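Local coordinates for variant surface glycoprotein MITat 1.13 (Trypanosoma brucei, PDB 6Z8H), which probably forms part of the dense surface coat by which the parasite evades the host immune response, as one of a large series of antigenically distinct variants, at residues L129-G134 against T159-D164; K190-G195 against L226-S231. One frame throughout, in Å; residues are numbered along the deposited sequence.

Both contacts lie about 30 Å from the centre of the chain, where the long helical bundle gives way to the antiparallel sheet, and both are partly buried and touch the second subunit. Contact 1 joins two loops, one leaving helix 78-129 and the other following strand 152-155; no hydrogen bond crosses it, and charged and aromatic side chains meet at its exposed end. Contact 2 pairs the facing ends of strands 194-202 and 221-229 through main-chain hydrogen bonds. The two meet where Leu133 N and Gly134 O probably bond to the backbone of Leu226, and where Leu133 CD1 packs on Phe228 CE2 at 3.7 Å.

Contact 1. Residues L129-G134 against T159-D164; sequences LERGLG and TIHTAD. With NAG (2-acetamido-2-deoxy-beta-D-glucopyranose), chain F; BMA (beta-D-mannopyranose), chain C.
Residues 129-134 leave helix 78-129 through a type I turn, closed by Gly132 N donating to Leu129 O at 2.9 Å, and run past the irregular chain of 159-164, with the closest CA pair, Leu133 and Thr159, 5.4 Å apart. Gly132, with a positive phi, is at backbone angles suited to glycine. No hydrogen bond spans the two segments; side chains carry the contact. His161, its CG anti to the backbone N (chi1 -180°), sets one side of its ring against both Glu130 and Arg131 of the turn, with Ala163 N over the other face. Arg131 bends at chi2, so that its CG lies over one face of the imidazole, 4.1 Å from the ring centroid in a CH-pi contact, while the guanidinium folds back and receives His161 CE1 over its own face, with CZ 3.6 Å from CE1. The two planes are inclined by 41°, so this is no parallel stack. Glu130 OE2 comes obliquely to the CD2 and NE2 side of the ring, 3.0 Å from each; the angle at NE2 is too poor for a hydrogen bond. The carboxylate probably still bears electrostatically on the imidazole and on Arg131, whose NE is 3.9 Å from OE2 in a long salt bridge with no N-H directed at the oxygen. On the buried side, Leu133 and Ile160 lie alongside each other, CD2 to CG2 at 3.7 Å, and Leu133 also packs on Leu133 of the second subunit. Farther along, Asp164 OD2 accepts a hydrogen bond from mannose O2 at 2.8 Å. His127 of helix 78-129 meets the His161 ring and bonds to Ala163 O. The arrangement is a loop-to-loop junction where the helical bundle of this A-type VSG passes into its sheet, beside an attached glycan and the dimer interface.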
loop_
_atom_site.group_PDB
_atom_site.type_symbol
_atom_site.label_atom_id
_atom_site.label_comp_id
_atom_site.label_asym_id
_atom_site.label_seq_id
_atom_site.Cartn_x
_atom_site.Cartn_y
_atom_site.Cartn_z
ATOM N N LEU A 129 1.147 -25.294 -8.380
ATOM C CA LEU A 129 1.323 -26.644 -7.870
ATOM C C LEU A 129 0.027 -27.440 -7.758
ATOM O O LEU A 129 0.081 -28.621 -7.408
ATOM C CB LEU A 129 1.988 -26.576 -6.494
ATOM C CG LEU A 129 3.380 -25.949 -6.449
ATOM C CD1 LEU A 129 3.873 -25.881 -5.041
ATOM C CD2 LEU A 129 4.347 -26.760 -7.301
ATOM N N GLU A 130 -1.117 -26.840 -8.102
ATOM C CA GLU A 130 -2.418 -27.444 -7.831
ATOM C C GLU A 130 -2.581 -28.796 -8.505
ATOM O O GLU A 130 -3.262 -29.675 -7.962
ATOM C CB GLU A 130 -3.537 -26.477 -8.279
ATOM C CG GLU A 130 -3.428 -26.150 -9.784
ATOM C CD GLU A 130 -4.490 -25.217 -10.345
ATOM O OE1 GLU A 130 -4.988 -24.328 -9.614
ATOM O OE2 GLU A 130 -4.814 -25.369 -11.546
ATOM N N ARG A 131 -1.960 -29.012 -9.667
ATOM C CA ARG A 131 -2.117 -30.237 -10.488
ATOM C C ARG A 131 -0.927 -31.142 -10.224
ATOM O O ARG A 131 -0.794 -32.062 -10.968
ATOM C CB ARG A 131 -2.074 -30.001 -11.997
ATOM C CG ARG A 131 -3.063 -29.038 -12.630
ATOM C CD ARG A 131 -4.522 -29.367 -12.492
ATOM N NE ARG A 131 -5.380 -28.676 -13.445
ATOM C CZ ARG A 131 -5.256 -28.708 -14.765
ATOM N NH1 ARG A 131 -4.300 -29.417 -15.329
ATOM N NH2 ARG A 131 -6.086 -28.043 -15.529
ATOM N N GLY A 132 -0.100 -30.868 -9.232
ATOM C CA GLY A 132 1.061 -31.670 -8.947
ATOM C C GLY A 132 2.273 -31.253 -9.747
ATOM O O GLY A 132 2.304 -30.238 -10.453
ATOM N N LEU A 133 3.306 -32.086 -9.640
ATOM C CA LEU A 133 4.606 -31.794 -10.235
ATOM C C LEU A 133 5.059 -32.941 -11.148
ATOM O O LEU A 133 6.260 -33.174 -11.322
ATOM C CB LEU A 133 5.652 -31.490 -9.167
ATOM C CG LEU A 133 5.644 -30.032 -8.662
ATOM C CD1 LEU A 133 6.618 -29.845 -7.610
ATOM C CD2 LEU A 133 5.891 -29.148 -9.855
ATOM N N GLY A 134 4.108 -33.633 -11.775
ATOM C CA GLY A 134 4.446 -34.605 -12.805
ATOM C C GLY A 134 4.979 -35.925 -12.259
ATOM O O GLY A 134 4.853 -36.270 -11.074
ATOM N N THR A 159 7.328 -30.214 -13.864
ATOM C CA THR A 159 6.494 -29.291 -14.621
ATOM C C THR A 159 5.436 -28.683 -13.708
ATOM O O THR A 159 4.694 -29.410 -13.038
ATOM C CB THR A 159 5.776 -30.025 -15.748
ATOM O OG1 THR A 159 6.715 -30.793 -16.509
ATOM C CG2 THR A 159 5.098 -29.046 -16.663
ATOM N N ILE A 160 5.375 -27.352 -13.670
ATOM C CA ILE A 160 4.348 -26.655 -12.918
ATOM C C ILE A 160 3.173 -26.331 -13.831
ATOM O O ILE A 160 3.298 -26.309 -15.052
ATOM C CB ILE A 160 4.899 -25.395 -12.192
ATOM C CG1 ILE A 160 5.250 -24.276 -13.177
ATOM C CG2 ILE A 160 6.080 -25.783 -11.343
ATOM C CD1 ILE A 160 5.649 -22.946 -12.562
ATOM N N HIS A 161 2.049 -25.940 -13.224
ATOM C CA HIS A 161 0.836 -25.607 -13.959
ATOM C C HIS A 161 0.936 -24.165 -14.424
ATOM O O HIS A 161 1.237 -23.274 -13.625
ATOM C CB HIS A 161 -0.372 -25.768 -13.033
ATOM C CG HIS A 161 -1.693 -25.454 -13.672
ATOM N ND1 HIS A 161 -2.190 -26.160 -14.747
ATOM C CD2 HIS A 161 -2.634 -24.531 -13.358
ATOM C CE1 HIS A 161 -3.374 -25.675 -15.076
ATOM N NE2 HIS A 161 -3.667 -24.688 -14.249
ATOM N N THR A 162 0.680 -23.934 -15.712
ATOM C CA THR A 162 0.879 -22.626 -16.322
ATOM C C THR A 162 -0.400 -21.892 -16.720
ATOM O O THR A 162 -0.331 -20.706 -17.056
ATOM C CB THR A 162 1.772 -22.763 -17.561
ATOM O OG1 THR A 162 1.085 -23.507 -18.570
ATOM C CG2 THR A 162 3.064 -23.490 -17.201
ATOM N N ALA A 163 -1.552 -22.540 -16.708
ATOM C CA ALA A 163 -2.756 -21.877 -17.187
ATOM C C ALA A 163 -3.190 -20.764 -16.241
ATOM O O ALA A 163 -2.967 -20.816 -15.026
ATOM C CB ALA A 163 -3.892 -22.884 -17.328
ATOM N N ASP A 164 -3.835 -19.753 -16.814
ATOM C CA ASP A 164 -4.483 -18.751 -15.991
ATOM C C ASP A 164 -5.590 -19.402 -15.167
ATOM O O ASP A 164 -6.019 -20.528 -15.424
ATOM C CB ASP A 164 -5.127 -17.668 -16.852
ATOM C CG ASP A 164 -4.120 -16.879 -17.645
ATOM O OD1 ASP A 164 -2.935 -16.851 -17.248
ATOM O OD2 ASP A 164 -4.533 -16.267 -18.660
HETATM C C1 NAG F . -2.318 -14.104 -13.229
HETATM C C2 NAG F . -3.586 -14.860 -12.823
HETATM C C3 NAG F . -4.327 -15.245 -14.078
HETATM C C4 NAG F . -4.606 -13.991 -14.867
HETATM C C5 NAG F . -3.276 -13.264 -15.136
HETATM C C6 NAG F . -3.374 -11.995 -15.933
HETATM C C7 NAG F . -3.444 -16.003 -10.682
HETATM C C8 NAG F . -3.006 -17.211 -9.949
HETATM N N2 NAG F . -3.309 -15.967 -11.950
HETATM O O3 NAG F . -5.509 -15.911 -13.656
HETATM O O4 NAG F . -5.137 -14.189 -16.165
HETATM O O5 NAG F . -2.664 -12.990 -13.964
HETATM O O6 NAG F . -4.269 -11.093 -15.306
HETATM O O7 NAG F . -3.859 -15.082 -10.102
HETATM C C1 BMA C . -6.728 -13.862 -16.175
HETATM C C2 BMA C . -7.160 -13.932 -17.592
HETATM C C3 BMA C . -8.601 -13.477 -17.588
HETATM C C4 BMA C . -9.362 -14.297 -16.608
HETATM C C5 BMA C . -8.751 -14.201 -15.256
HETATM C C6 BMA C . -9.460 -15.047 -14.291
HETATM O O2 BMA C . -7.071 -15.232 -18.132
HETATM O O3 BMA C . -9.118 -13.614 -18.867
HETATM O O4 BMA C . -10.666 -13.775 -16.523
HETATM O O5 BMA C . -7.407 -14.634 -15.313
HETATM O O6 BMA C . -8.802 -15.006 -13.113
#

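Contact 2. Residues K190-G195 against L226-S231; sequences KLITHG and LTFSGS
Three main-chain hydrogen bonds draw the start of strand 194-202 against the end of strand 221-229. Ser229 O accepts two of them: His194 N approaches nearly along the C=O axis at 3.1 Å, whereas Thr193 N, 2.9 Å from Ser229 O, sits above the carbonyl plane. Ser229 N returns a bond to His194 O, completing the antiparallel hydrogen-bonded pair. With Thr193 and His194 both opposite Ser229, the strand makes a classic beta bulge. Next along, Gly195 and Phe228 form a non-hydrogen-bonded pair; their CA atoms are only 4.5 Å apart, and the phenyl CD1 rests 3.6 Å from Gly195 CA. Ile192 crosses Phe228 obliquely, its CG2 3.7 Å from Phe228 CB. In the next shell, Thr193 OG1 and His194 ND1 share a hydrogen bond at 2.8 Å, which probably helps to fix the rotation of the imidazole, whose ND1 is 3.5 Å from Ser231 C. Ser229 OG, itself bonded to His196, accepts from Ser231 N in an ST turn at the end of the strand. Leu126 and Leu129 of helix 78-129 back Ile192. The polar hold across this contact thus comes from the backbone: one carbonyl accepts two N-H groups at the bulge, with apolar packing beside it.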
loop_
_atom_site.group_PDB
_atom_site.type_symbol
_atom_site.label_atom_id
_atom_site.label_comp_id
_atom_site.label_asym_id
_atom_site.label_seq_id
_atom_site.Cartn_x
_atom_site.Cartn_y
_atom_site.Cartn_z
ATOM N N LYS A 190 -5.280 -22.958 3.732
ATOM C CA LYS A 190 -3.867 -23.214 3.487
ATOM C C LYS A 190 -3.661 -24.042 2.225
ATOM O O LYS A 190 -2.640 -23.887 1.550
ATOM C CB LYS A 190 -3.276 -23.951 4.686
ATOM C CG LYS A 190 -2.452 -23.101 5.636
ATOM C CD LYS A 190 -1.918 -23.966 6.774
ATOM C CE LYS A 190 -0.612 -23.427 7.312
ATOM N NZ LYS A 190 -0.307 -23.935 8.684
ATOM N N LEU A 191 -4.646 -24.864 1.882
ATOM C CA LEU A 191 -4.665 -25.689 0.670
ATOM C C LEU A 191 -3.664 -26.855 0.603
ATOM O O LEU A 191 -4.071 -28.001 0.405
ATOM C CB LEU A 191 -4.544 -24.845 -0.604
ATOM C CG LEU A 191 -5.542 -23.675 -0.678
ATOM C CD1 LEU A 191 -5.220 -22.853 -1.904
ATOM C CD2 LEU A 191 -6.979 -24.158 -0.735
ATOM N N ILE A 192 -2.368 -26.595 0.721
ATOM C CA ILE A 192 -1.338 -27.630 0.620
ATOM C C ILE A 192 -0.578 -27.667 1.938
ATOM O O ILE A 192 -0.027 -26.638 2.377
ATOM C CB ILE A 192 -0.392 -27.384 -0.571
ATOM C CG1 ILE A 192 -1.165 -27.472 -1.892
ATOM C CG2 ILE A 192 0.767 -28.353 -0.514
ATOM C CD1 ILE A 192 -0.334 -27.125 -3.130
ATOM N N THR A 193 -0.609 -28.827 2.596
ATOM C CA THR A 193 0.215 -29.110 3.759
ATOM C C THR A 193 1.164 -30.298 3.586
ATOM O O THR A 193 2.083 -30.453 4.399
ATOM C CB THR A 193 -0.676 -29.388 4.978
ATOM O OG1 THR A 193 -1.629 -30.412 4.666
ATOM C CG2 THR A 193 -1.438 -28.173 5.350
ATOM N N HIS A 194 0.976 -31.140 2.568
ATOM C CA HIS A 194 1.750 -32.361 2.412
ATOM C C HIS A 194 2.062 -32.573 0.944
ATOM O O HIS A 194 1.245 -32.274 0.065
ATOM C CB HIS A 194 0.992 -33.581 2.952
ATOM C CG HIS A 194 0.801 -33.548 4.432
ATOM N ND1 HIS A 194 -0.238 -32.871 5.027
ATOM C CD2 HIS A 194 1.529 -34.082 5.440
ATOM C CE1 HIS A 194 -0.151 -32.999 6.338
ATOM N NE2 HIS A 194 0.907 -33.738 6.616
ATOM N N GLY A 195 3.225 -33.160 0.704
ATOM C CA GLY A 195 3.583 -33.663 -0.602
ATOM C C GLY A 195 3.459 -35.175 -0.546
ATOM O O GLY A 195 3.689 -35.776 0.497
ATOM N N LEU A 226 4.830 -36.878 -8.004
ATOM C CA LEU A 226 4.674 -35.999 -6.850
ATOM C C LEU A 226 3.384 -35.199 -6.971
ATOM O O LEU A 226 3.151 -34.522 -7.978
ATOM C CB LEU A 226 5.866 -35.049 -6.748
ATOM C CG LEU A 226 5.785 -33.943 -5.688
ATOM C CD1 LEU A 226 5.608 -34.547 -4.329
ATOM C CD2 LEU A 226 7.050 -33.097 -5.750
ATOM N N THR A 227 2.528 -35.339 -5.980
ATOM C CA THR A 227 1.331 -34.508 -5.880
ATOM C C THR A 227 1.287 -33.869 -4.500
ATOM O O THR A 227 2.119 -34.139 -3.631
ATOM C CB THR A 227 0.037 -35.291 -6.157
ATOM O OG1 THR A 227 0.038 -36.450 -5.319
ATOM C CG2 THR A 227 -0.083 -35.651 -7.626
ATOM N N PHE A 228 0.298 -33.010 -4.304
ATOM C CA PHE A 228 0.175 -32.229 -3.081
ATOM C C PHE A 228 -1.286 -32.225 -2.663
ATOM O O PHE A 228 -2.181 -32.280 -3.513
ATOM C CB PHE A 228 0.636 -30.771 -3.261
ATOM C CG PHE A 228 2.098 -30.621 -3.554
ATOM C CD1 PHE A 228 3.034 -30.686 -2.539
ATOM C CD2 PHE A 228 2.528 -30.383 -4.841
ATOM C CE1 PHE A 228 4.387 -30.556 -2.799
ATOM C CE2 PHE A 228 3.888 -30.225 -5.113
ATOM C CZ PHE A 228 4.813 -30.310 -4.086
ATOM N N SER A 229 -1.529 -32.102 -1.356
ATOM C CA SER A 229 -2.887 -31.950 -0.844
ATOM C C SER A 229 -2.840 -31.360 0.561
ATOM O O SER A 229 -1.774 -31.031 1.096
ATOM C CB SER A 229 -3.655 -33.287 -0.877
ATOM O OG SER A 229 -3.437 -34.082 0.293
ATOM N N GLY A 230 -4.021 -31.226 1.150
ATOM C CA GLY A 230 -4.222 -30.696 2.480
ATOM C C GLY A 230 -4.245 -31.728 3.586
ATOM O O GLY A 230 -4.547 -31.379 4.732
ATOM N N SER A 231 -3.905 -32.980 3.300
ATOM C CA SER A 231 -3.923 -34.006 4.329
ATOM C C SER A 231 -2.800 -35.002 4.087
ATOM O O SER A 231 -2.439 -35.288 2.943
ATOM C CB SER A 231 -5.243 -34.787 4.308
ATOM O OG SER A 231 -6.354 -33.934 4.276
#